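Porin B (Pseudomonas putida, PDB 4GEY) forms a carbohydrate-selective beta-barrel channel in the outer membrane through which sugars such as glucose are probably taken up. Local coordinates at residues A[150-155]-A[208-213]; A[408-413]-A[424-429]. The protein carries 2 engineered substitutions. All blocks are in the same frame, centred on the assembly; numbering follows the deposited sequence.

Contact 1: A[150-155]-A[208-213]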
ATOM      1  N   GLY A 150      13.528  -7.936  12.583  1.00 35.79           N
ATOM      2  CA  GLY A 150      14.180  -6.663  12.366  1.00 30.59           C
ATOM      3  C   GLY A 150      13.192  -5.533  12.154  1.00 41.15           C
ATOM      4  O   GLY A 150      12.232  -5.389  12.915  1.00 43.39           O
ATOM      5  N   ARG A 151      13.422  -4.720  11.127  1.00 34.13           N
ATOM      6  CA  ARG A 151      12.516  -3.619  10.835  1.00 35.04           C
ATOM      7  C   ARG A 151      11.973  -3.661   9.411  1.00 35.34           C
ATOM      8  O   ARG A 151      12.739  -3.735   8.453  1.00 42.62           O
ATOM      9  CB  ARG A 151      13.173  -2.264  11.095  1.00 35.70           C
ATOM     10  CG  ARG A 151      13.396  -1.922  12.554  1.00 37.45           C
ATOM     11  CD  ARG A 151      13.974  -0.510  12.700  1.00 32.62           C
ATOM     12  NE  ARG A 151      12.946   0.523  12.592  1.00 36.04           N
ATOM     13  CZ  ARG A 151      12.271   1.019  13.629  1.00 36.68           C
ATOM     14  NH1 ARG A 151      12.512   0.570  14.856  1.00 39.03           N
ATOM     15  NH2 ARG A 151      11.352   1.963  13.451  1.00 31.31           N
ATOM     16  N   PHE A 152      10.644  -3.613   9.301  1.00 28.40           N
ATOM     17  CA  PHE A 152       9.932  -3.591   8.029  1.00 25.47           C
ATOM     18  C   PHE A 152       8.456  -3.252   8.271  1.00 24.93           C
ATOM     19  O   PHE A 152       8.025  -3.145   9.413  1.00 29.36           O
ATOM     20  CB  PHE A 152      10.087  -4.924   7.266  1.00 41.75           C
ATOM     21  CG  PHE A 152       9.894  -6.167   8.116  1.00 37.02           C
ATOM     22  CD1 PHE A 152      10.879  -6.596   8.995  1.00 37.88           C
ATOM     23  CD2 PHE A 152       8.743  -6.924   8.000  1.00 39.44           C
ATOM     24  CE1 PHE A 152      10.700  -7.729   9.766  1.00 39.07           C
ATOM     25  CE2 PHE A 152       8.565  -8.066   8.755  1.00 25.94           C
ATOM     26  CZ  PHE A 152       9.543  -8.462   9.640  1.00 39.09           C
ATOM     27  N   GLY A 153       7.682  -3.064   7.208  1.00 28.17           N
ATOM     28  CA  GLY A 153       6.260  -2.782   7.348  1.00 23.64           C
ATOM     29  C   GLY A 153       5.423  -4.037   7.161  1.00 33.04           C
ATOM     30  O   GLY A 153       5.879  -4.991   6.528  1.00 40.08           O
ATOM     31  N   GLU A 154       4.206  -4.039   7.704  1.00 26.71           N
ATOM     32  CA  GLU A 154       3.351  -5.227   7.683  1.00 31.06           C
ATOM     33  C   GLU A 154       3.079  -5.729   6.251  1.00 38.04           C
ATOM     34  O   GLU A 154       3.013  -6.949   5.995  1.00 33.98           O
ATOM     35  CB  GLU A 154       2.023  -4.969   8.414  1.00 29.97           C
ATOM     36  CG  GLU A 154       2.075  -4.868   9.952  1.00 28.65           C
ATOM     37  CD  GLU A 154       2.414  -3.469  10.457  1.00 34.37           C
ATOM     38  OE1 GLU A 154       2.837  -2.616   9.630  1.00 31.57           O
ATOM     39  OE2 GLU A 154       2.254  -3.216  11.675  1.00 25.10           O
ATOM     40  N   GLY A 155       2.956  -4.787   5.319  1.00 22.16           N
ATOM     41  CA  GLY A 155       2.541  -5.105   3.966  1.00 21.66           C
ATOM     42  C   GLY A 155       3.558  -5.892   3.182  1.00 24.78           C
ATOM     43  O   GLY A 155       3.240  -6.479   2.148  1.00 23.04           O
ATOM     44  N   GLY A 208       2.631 -12.790  12.776  1.00 34.25           N
ATOM     45  CA  GLY A 208       3.682 -11.846  13.095  1.00 35.66           C
ATOM     46  C   GLY A 208       3.337 -10.982  14.287  1.00 34.32           C
ATOM     47  O   GLY A 208       2.192 -10.933  14.726  1.00 33.70           O
ATOM     48  N   ALA A 209       4.346 -10.303  14.817  1.00 35.24           N
ATOM     49  CA  ALA A 209       4.137  -9.335  15.885  1.00 32.65           C
ATOM     50  C   ALA A 209       4.929  -8.070  15.551  1.00 32.95           C
ATOM     51  O   ALA A 209       6.159  -8.099  15.466  1.00 34.24           O
ATOM     52  CB  ALA A 209       4.562  -9.912  17.215  1.00 31.12           C
ATOM     53  N   PHE A 210       4.213  -6.970  15.335  1.00 31.95           N
ATOM     54  CA  PHE A 210       4.828  -5.701  14.956  1.00 30.71           C
ATOM     55  C   PHE A 210       4.660  -4.682  16.066  1.00 35.91           C
ATOM     56  O   PHE A 210       3.555  -4.486  16.586  1.00 34.81           O
ATOM     57  CB  PHE A 210       4.200  -5.146  13.674  1.00 30.99           C
ATOM     58  CG  PHE A 210       4.437  -5.998  12.466  1.00 34.25           C
ATOM     59  CD1 PHE A 210       3.761  -7.200  12.299  1.00 30.50           C
ATOM     60  CD2 PHE A 210       5.325  -5.595  11.489  1.00 30.48           C
ATOM     61  CE1 PHE A 210       3.990  -7.981  11.180  1.00 26.30           C
ATOM     62  CE2 PHE A 210       5.560  -6.379  10.375  1.00 31.75           C
ATOM     63  CZ  PHE A 210       4.892  -7.569  10.221  1.00 25.50           C
ATOM     64  N   GLU A 211       5.765  -4.055  16.445  1.00 37.09           N
ATOM     65  CA  GLU A 211       5.710  -2.914  17.327  1.00 34.00           C
ATOM     66  C   GLU A 211       4.775  -1.911  16.668  1.00 34.96           C
ATOM     67  O   GLU A 211       4.890  -1.650  15.476  1.00 28.37           O
ATOM     68  CB  GLU A 211       7.101  -2.314  17.474  1.00 36.62           C
ATOM     69  CG  GLU A 211       7.104  -0.840  17.797  1.00 42.14           C
ATOM     70  CD  GLU A 211       8.451  -0.209  17.551  1.00 49.34           C
ATOM     71  OE1 GLU A 211       9.150  -0.653  16.610  1.00 49.13           O
ATOM     72  OE2 GLU A 211       8.808   0.726  18.305  1.00 54.03           O
ATOM     73  N   GLN A 212       3.828  -1.380  17.433  1.00 31.08           N
ATOM     74  CA  GLN A 212       2.889  -0.398  16.915  1.00 29.49           C
ATOM     75  C   GLN A 212       3.143   0.914  17.666  1.00 39.85           C
ATOM     76  O   GLN A 212       2.887   1.028  18.871  1.00 46.54           O
ATOM     77  CB  GLN A 212       1.446  -0.938  16.998  1.00 31.39           C
ATOM     78  CG  GLN A 212       0.370  -0.025  17.565  1.00 43.88           C
ATOM     79  CD  GLN A 212       0.161   1.246  16.766  1.00 47.85           C
ATOM     80  OE1 GLN A 212       0.619   1.366  15.624  1.00 46.27           O
ATOM     81  NE2 GLN A 212      -0.529   2.219  17.376  1.00 45.03           N
ATOM     82  N   ASN A 213       3.697   1.882  16.941  1.00 34.47           N
ATOM     83  CA  ASN A 213       4.324   3.057  17.545  1.00 33.26           C
ATOM     84  C   ASN A 213       4.201   4.271  16.638  1.00 29.35           C
ATOM     85  O   ASN A 213       5.077   4.508  15.814  1.00 31.03           O
ATOM     86  CB  ASN A 213       5.811   2.757  17.786  1.00 37.19           C
ATOM     87  CG  ASN A 213       6.555   3.899  18.480  1.00 44.17           C
ATOM     88  OD1 ASN A 213       6.042   5.013  18.638  1.00 31.90           O
ATOM     89  ND2 ASN A 213       7.789   3.614  18.893  1.00 32.66           N
TER
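The chain turns away from barrel strand 145-149 into a long loop, and just past this corner E154 and F152 close on F210 of strand 203-212, one strand beyond 190-198. E154 lies over one face of the F210 ring: its CG sits 3.5 Å from the ring centroid, almost straight above it, a CH-pi contact. The bend at chi2 (86°) carries E154 CD over toward F210 CD2, 3.7 Å away. The carboxylate is stacked on the ring at a shallow tilt. OE2 of E154 ends 3.4 Å from F210 CB, while OE1 accepts a bond from the backbone N of Y184. F210 presents its edge to the face of F152 in an offset edge-to-face pair, with planes at 77° and centroids 5.7 Å apart. In this OprB-family barrel loop 150-155 lies against strand 203-212 with no backbone pairing, F210 reaching both side chains and the backbone of G153 and E154, and strands 190-198 and 232-245 add A192 and P236 around it. An alanine at F210 would probably open a gap beside F152 and leave the CG of E154 without the ring beneath it. R151 NH1 and E211 OE1 form a long salt bridge of 4.0 Å; the oxygen is well out of the guanidinium plane and no N-H points at it. Both groups have stronger partners, R151 NE in S189 OG and E211 OE1 in the N-H of W191. The other oxygen, E211 OE2, takes a 3.1 Å hydrogen bond from N213 ND2, nearly straight at 174° but arriving from above the carboxylate plane.

Contact 2: A[408-413]-A[424-429]. With C8E ((hydroxyethyloxy)tri(ethyloxy)octane), chain D; C8E ((hydroxyethyloxy)tri(ethyloxy)octane), chain F; DMU (decyl-beta-D-maltopyranoside), chain K.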
ATOM      1  N   PRO A 408       1.538   5.711 -18.486  1.00 34.00           N
ATOM      2  CA  PRO A 408       0.447   6.684 -18.427  1.00 31.43           C
ATOM      3  C   PRO A 408      -0.810   6.013 -17.903  1.00 31.66           C
ATOM      4  O   PRO A 408      -1.049   4.820 -18.151  1.00 32.65           O
ATOM      5  CB  PRO A 408       0.256   7.088 -19.895  1.00 30.01           C
ATOM      6  CG  PRO A 408       0.959   6.026 -20.700  1.00 25.47           C
ATOM      7  CD  PRO A 408       2.096   5.583 -19.843  1.00 30.75           C
ATOM      8  N   ASN A 409      -1.609   6.779 -17.178  1.00 33.79           N
ATOM      9  CA  ASN A 409      -2.858   6.263 -16.652  1.00 30.48           C
ATOM     10  C   ASN A 409      -3.937   7.324 -16.573  1.00 25.71           C
ATOM     11  O   ASN A 409      -3.661   8.528 -16.616  1.00 28.21           O
ATOM     12  CB  ASN A 409      -2.637   5.622 -15.286  1.00 21.92           C
ATOM     13  CG  ASN A 409      -2.007   6.572 -14.294  1.00 29.92           C
ATOM     14  OD1 ASN A 409      -2.693   7.151 -13.449  1.00 33.65           O
ATOM     15  ND2 ASN A 409      -0.692   6.734 -14.384  1.00 28.17           N
ATOM     16  N   LEU A 410      -5.172   6.854 -16.464  1.00 31.82           N
ATOM     17  CA  LEU A 410      -6.335   7.709 -16.314  1.00 34.51           C
ATOM     18  C   LEU A 410      -7.043   7.266 -15.051  1.00 33.64           C
ATOM     19  O   LEU A 410      -7.362   6.090 -14.892  1.00 35.78           O
ATOM     20  CB  LEU A 410      -7.273   7.524 -17.504  1.00 33.89           C
ATOM     21  CG  LEU A 410      -7.516   8.653 -18.497  1.00 36.70           C
ATOM     22  CD1 LEU A 410      -7.258   8.158 -19.903  1.00 33.65           C
ATOM     23  CD2 LEU A 410      -8.948   9.116 -18.387  1.00 47.46           C
ATOM     24  N   GLN A 411      -7.296   8.208 -14.153  1.00 38.11           N
ATOM     25  CA  GLN A 411      -7.946   7.898 -12.886  1.00 29.40           C
ATOM     26  C   GLN A 411      -9.261   8.627 -12.750  1.00 30.67           C
ATOM     27  O   GLN A 411      -9.369   9.789 -13.147  1.00 38.88           O
ATOM     28  CB  GLN A 411      -7.040   8.290 -11.732  1.00 23.84           C
ATOM     29  CG  GLN A 411      -5.857   7.375 -11.573  1.00 29.81           C
ATOM     30  CD  GLN A 411      -4.967   7.814 -10.456  1.00 31.75           C
ATOM     31  OE1 GLN A 411      -5.376   7.809  -9.303  1.00 40.52           O
ATOM     32  NE2 GLN A 411      -3.740   8.206 -10.784  1.00 31.71           N
ATOM     33  N   TYR A 412     -10.253   7.944 -12.183  1.00 31.15           N
ATOM     34  CA  TYR A 412     -11.577   8.517 -11.969  1.00 21.83           C
ATOM     35  C   TYR A 412     -12.004   8.302 -10.537  1.00 27.01           C
ATOM     36  O   TYR A 412     -11.928   7.188 -10.022  1.00 33.68           O
ATOM     37  CB  TYR A 412     -12.603   7.862 -12.889  1.00 33.64           C
ATOM     38  CG  TYR A 412     -13.882   8.665 -13.064  1.00 35.99           C
ATOM     39  CD1 TYR A 412     -13.874   9.883 -13.741  1.00 36.10           C
ATOM     40  CD2 TYR A 412     -15.094   8.198 -12.576  1.00 34.91           C
ATOM     41  CE1 TYR A 412     -15.037  10.613 -13.914  1.00 38.25           C
ATOM     42  CE2 TYR A 412     -16.267   8.928 -12.743  1.00 34.39           C
ATOM     43  CZ  TYR A 412     -16.233  10.132 -13.411  1.00 38.36           C
ATOM     44  OH  TYR A 412     -17.393  10.863 -13.575  1.00 35.56           O
ATOM     45  N   ILE A 413     -12.480   9.365  -9.899  1.00 26.55           N
ATOM     46  CA  ILE A 413     -12.825   9.321  -8.485  1.00 28.05           C
ATOM     47  C   ILE A 413     -14.231   9.852  -8.205  1.00 32.85           C
ATOM     48  O   ILE A 413     -14.521  11.027  -8.424  1.00 34.89           O
ATOM     49  CB  ILE A 413     -11.820  10.136  -7.662  1.00 23.94           C
ATOM     50  CG1 ILE A 413     -10.398   9.764  -8.060  1.00 26.48           C
ATOM     51  CG2 ILE A 413     -12.000   9.882  -6.187  1.00 21.68           C
ATOM     52  CD1 ILE A 413      -9.444  10.838  -7.765  1.00 34.91           C
ATOM     53  N   ASN A 424     -17.223  14.471  -9.242  1.00 27.71           N
ATOM     54  CA  ASN A 424     -16.335  13.417  -9.722  1.00 29.85           C
ATOM     55  C   ASN A 424     -15.072  14.035 -10.289  1.00 32.76           C
ATOM     56  O   ASN A 424     -15.133  15.066 -10.954  1.00 36.25           O
ATOM     57  CB  ASN A 424     -17.015  12.579 -10.814  1.00 28.73           C
ATOM     58  CG  ASN A 424     -18.240  11.846 -10.310  1.00 35.97           C
ATOM     59  OD1 ASN A 424     -18.629  11.979  -9.148  1.00 34.08           O
ATOM     60  ND2 ASN A 424     -18.856  11.064 -11.186  1.00 44.76           N
ATOM     61  N   ALA A 425     -13.930  13.415 -10.020  1.00 30.29           N
ATOM     62  CA  ALA A 425     -12.658  13.930 -10.506  1.00 26.66           C
ATOM     63  C   ALA A 425     -12.092  13.063 -11.629  1.00 28.79           C
ATOM     64  O   ALA A 425     -12.079  11.830 -11.524  1.00 25.18           O
ATOM     65  CB  ALA A 425     -11.663  14.036  -9.365  1.00 22.11           C
ATOM     66  N   LEU A 426     -11.629  13.709 -12.703  1.00 28.23           N
ATOM     67  CA  LEU A 426     -10.878  13.015 -13.748  1.00 29.28           C
ATOM     68  C   LEU A 426      -9.425  13.447 -13.651  1.00 34.56           C
ATOM     69  O   LEU A 426      -9.114  14.636 -13.763  1.00 35.60           O
ATOM     70  CB  LEU A 426     -11.424  13.339 -15.132  1.00 34.84           C
ATOM     71  CG  LEU A 426     -10.852  12.535 -16.300  1.00 29.85           C
ATOM     72  CD1 LEU A 426     -11.240  11.103 -16.146  1.00 29.50           C
ATOM     73  CD2 LEU A 426     -11.363  13.072 -17.614  1.00 25.04           C
ATOM     74  N   VAL A 427      -8.535  12.483 -13.432  1.00 31.75           N
ATOM     75  CA  VAL A 427      -7.134  12.790 -13.228  1.00 29.07           C
ATOM     76  C   VAL A 427      -6.261  12.082 -14.264  1.00 31.46           C
ATOM     77  O   VAL A 427      -6.490  10.919 -14.601  1.00 33.51           O
ATOM     78  CB  VAL A 427      -6.692  12.408 -11.797  1.00 30.64           C
ATOM     79  CG1 VAL A 427      -5.182  12.579 -11.614  1.00 32.57           C
ATOM     80  CG2 VAL A 427      -7.469  13.221 -10.751  1.00 24.29           C
ATOM     81  N   ALA A 428      -5.279  12.808 -14.787  1.00 30.12           N
ATOM     82  CA  ALA A 428      -4.280  12.242 -15.675  1.00 24.77           C
ATOM     83  C   ALA A 428      -3.021  11.943 -14.875  1.00 28.64           C
ATOM     84  O   ALA A 428      -2.526  12.801 -14.138  1.00 22.66           O
ATOM     85  CB  ALA A 428      -3.972  13.204 -16.794  1.00 23.92           C
ATOM     86  N   GLY A 429      -2.511  10.723 -15.015  1.00 27.18           N
ATOM     87  CA  GLY A 429      -1.309  10.335 -14.314  1.00 22.26           C
ATOM     88  C   GLY A 429      -0.239   9.811 -15.248  1.00 28.48           C
ATOM     89  O   GLY A 429      -0.532   9.398 -16.363  1.00 27.30           O
TER
HETATM   90  C1  C8E D 503      -0.742  10.577 -19.364  1.00 50.21           C
HETATM   91  C2  C8E D 503      -2.259  10.740 -19.332  1.00 52.18           C
HETATM   92  C3  C8E D 503      -2.898  10.105 -20.564  1.00 57.97           C
HETATM   93  C4  C8E D 503      -3.877   9.015 -20.138  1.00 62.28           C
HETATM   94  C5  C8E D 503      -3.336   7.603 -20.395  1.00 67.24           C
HETATM   95  C6  C8E D 503      -4.308   6.722 -21.183  1.00 63.75           C
HETATM   96  C7  C8E D 503      -4.220   5.253 -20.773  1.00 59.25           C
HETATM   97  C8  C8E D 503      -5.456   4.487 -21.234  1.00 65.65           C
HETATM   98  O9  C8E D 503      -5.236   3.759 -22.435  1.00 75.09           O
HETATM   99  C10 C8E D 503      -5.424   2.356 -22.317  1.00 73.44           C
HETATM  100  C11 C8E D 503      -5.968   1.743 -23.617  1.00 74.09           C
HETATM  101  O12 C8E D 503      -5.166   2.025 -24.756  1.00 80.75           O
HETATM  102  C13 C8E D 503      -5.121   0.939 -25.681  1.00 79.97           C
HETATM  103  C14 C8E D 503      -3.863   0.969 -26.564  1.00 77.89           C
HETATM  104  O15 C8E D 503      -4.089   0.346 -27.820  1.00 79.32           O
HETATM  105  C16 C8E D 503      -3.155  -0.676 -28.129  1.00 78.53           C
HETATM  106  C17 C8E D 503      -2.339  -0.367 -29.388  1.00 79.99           C
HETATM  107  O18 C8E D 503      -1.411  -1.412 -29.654  1.00 77.81           O
HETATM  108  C19 C8E D 503      -1.614  -2.106 -30.873  1.00 70.24           C
HETATM  109  C20 C8E D 503      -0.270  -2.643 -31.360  1.00 65.88           C
HETATM  110  O21 C8E D 503      -0.156  -2.583 -32.765  1.00 66.45           O
HETATM  111  C7  C8E F 505     -10.799   5.040 -15.310  1.00 50.04           C
HETATM  112  C8  C8E F 505     -10.918   6.275 -16.196  1.00 50.05           C
HETATM  113  O9  C8E F 505     -12.218   6.310 -16.739  1.00 52.09           O
HETATM  114  C10 C8E F 505     -12.781   7.603 -16.809  1.00 52.87           C
HETATM  115  C11 C8E F 505     -14.215   7.508 -17.326  1.00 54.77           C
HETATM  116  O12 C8E F 505     -14.840   8.773 -17.271  1.00 59.07           O
HETATM  117  C13 C8E F 505     -16.227   8.642 -17.024  1.00 62.73           C
HETATM  118  C14 C8E F 505     -16.987   9.943 -17.277  1.00 64.53           C
HETATM  119  O15 C8E F 505     -18.316   9.610 -17.624  1.00 72.99           O
HETATM  120  C16 C8E F 505     -19.242   9.769 -16.566  1.00 77.31           C
HETATM  121  C17 C8E F 505     -19.475  11.249 -16.269  1.00 83.90           C
HETATM  122  O18 C8E F 505     -20.239  11.810 -17.313  1.00 88.51           O
HETATM  123  C19 C8E F 505     -21.614  11.888 -17.004  1.00 90.17           C
HETATM  124  C20 C8E F 505     -22.255  12.894 -17.954  1.00 89.95           C
HETATM  125  O21 C8E F 505     -21.388  13.123 -19.051  1.00 86.61           O
HETATM  126  C1  DMU K 510     -22.210  11.117  -9.500  1.00 54.78           C
HETATM  127  C2  DMU K 510     -23.264  11.589  -8.657  1.00 54.78           C
HETATM  128  C3  DMU K 510     -24.484  11.990  -9.384  1.00 57.97           C
HETATM  129  C4  DMU K 510     -24.953  10.953 -10.428  1.00 56.09           C
HETATM  130  O5  DMU K 510     -23.751  10.212 -11.072  1.00 56.87           O
HETATM  131  C6  DMU K 510     -22.598   9.942 -10.243  1.00 52.72           C
HETATM  132  O7  DMU K 510     -25.590  12.180  -8.481  1.00 69.12           O
HETATM  133  O16 DMU K 510     -21.531   9.480 -11.080  1.00 49.16           O
HETATM  134  C18 DMU K 510     -21.635   8.211 -11.714  1.00 45.80           C
HETATM  135  C19 DMU K 510     -20.757   7.938 -12.967  1.00 64.88           C
HETATM  136  C22 DMU K 510     -20.264   6.473 -13.245  1.00 57.07           C
HETATM  137  C25 DMU K 510     -19.261   6.249 -14.383  1.00 59.26           C
HETATM  138  C28 DMU K 510     -18.233   5.132 -14.237  1.00 60.27           C
HETATM  139  C31 DMU K 510     -17.096   4.994 -15.246  1.00 55.14           C
HETATM  140  C34 DMU K 510     -16.057   3.913 -15.053  1.00 43.21           C
HETATM  141  O49 DMU K 510     -21.026  10.849  -8.654  1.00 52.48           O
HETATM  142  O55 DMU K 510     -22.752  12.655  -7.781  1.00 51.15           O
HETATM  143  C57 DMU K 510     -25.716  11.521 -11.391  1.00 53.16           C
HETATM  144  O61 DMU K 510     -26.557  10.662 -12.087  1.00 51.76           O
HETATM  145  C5  DMU K 510     -27.232  13.551  -7.541  1.00 82.75           C
HETATM  146  C7  DMU K 510     -28.345  13.508  -8.426  1.00 85.84           C
HETATM  147  C8  DMU K 510     -28.396  14.676  -9.323  1.00 88.53           C
HETATM  148  C9  DMU K 510     -27.140  14.805 -10.248  1.00 85.83           C
HETATM  149  O1  DMU K 510     -25.916  14.162  -9.560  1.00 82.97           O
HETATM  150  C10 DMU K 510     -25.961  13.503  -8.261  1.00 77.74           C
HETATM  151  O2  DMU K 510     -29.547  14.610 -10.110  1.00 92.10           O
HETATM  152  O3  DMU K 510     -27.297  12.462  -6.542  1.00 83.61           O
HETATM  153  O4  DMU K 510     -29.542  13.449  -7.615  1.00 84.41           O
HETATM  154  C11 DMU K 510     -26.839  16.062 -10.536  1.00 85.01           C
HETATM  155  O6  DMU K 510     -27.845  16.850 -11.050  1.00 84.23           O
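N409, Q411 and I413 pair with G429, V427 and A425 in an antiparallel beta hairpin of the porin barrel, strands 404-414 and 425-435, whose short segments run at 160° to each other. Each of these hydrogen-bonded pairs exchanges two backbone bonds; that from V427 N to Q411 O, at 2.8 Å, is nearly straight. The face bearing these residues is the tightly packed one. I413 CD1 lies 4.2 Å from A425 CB and also reaches V427 CG2, and I108 of helix 103-108 closes over A425 and V427. Q411 leaves the strand with CG beside its backbone N (chi1 -72°) and an extended chain; its NE2 gives a 3.1 Å hydrogen bond to N409 OD1. The amide is further fixed by N167, whose ND2 binds Q411 OE1, and by the carbonyl O of V119, which accepts a second bond from NE2. G429 has no side chain, and the N409 amide lies over its backbone. The other face, with L410, Y412, L426 and A428, is looser and is dressed with detergent, consistent with a surface turned to the membrane. There L426 CD1 touches L410 CD2 and meets the edge of the Y412 ring at CD1, 3.8 Å away, while one tetraoxyethylene chain runs over a face of that ring near its rim and the octyl tail of a second detergent molecule touches L410 CD1 and A428 CB. At the end of the hairpin N424 ND2 donates to Y412 OH at 2.8 Å. The maltoside is held there too: N424 ND2 donates to DMU O16 at 3.1 Å, and DMU O49 donates to N424 OD1 at 2.7 Å.

In the fold
The two contacts sit on opposite sides of the chain's centre, with centres about 33 Å apart, and share no strand, although both reach the strands of the same barrel. Contact 1 fixes a loop against the wall, and its segments come together across 52 intervening residues; contact 2 is local, joining strands that follow one another in a hairpin. The chemistry differs accordingly. Contact 1 works through aromatic and carboxylate side chains, whose charged groups also bond to residues outside the two segments, and lies nearer the chain's centre. Contact 2 depends on a ladder of backbone bonds, with a polar and aliphatic face that is buried and another turned to detergent.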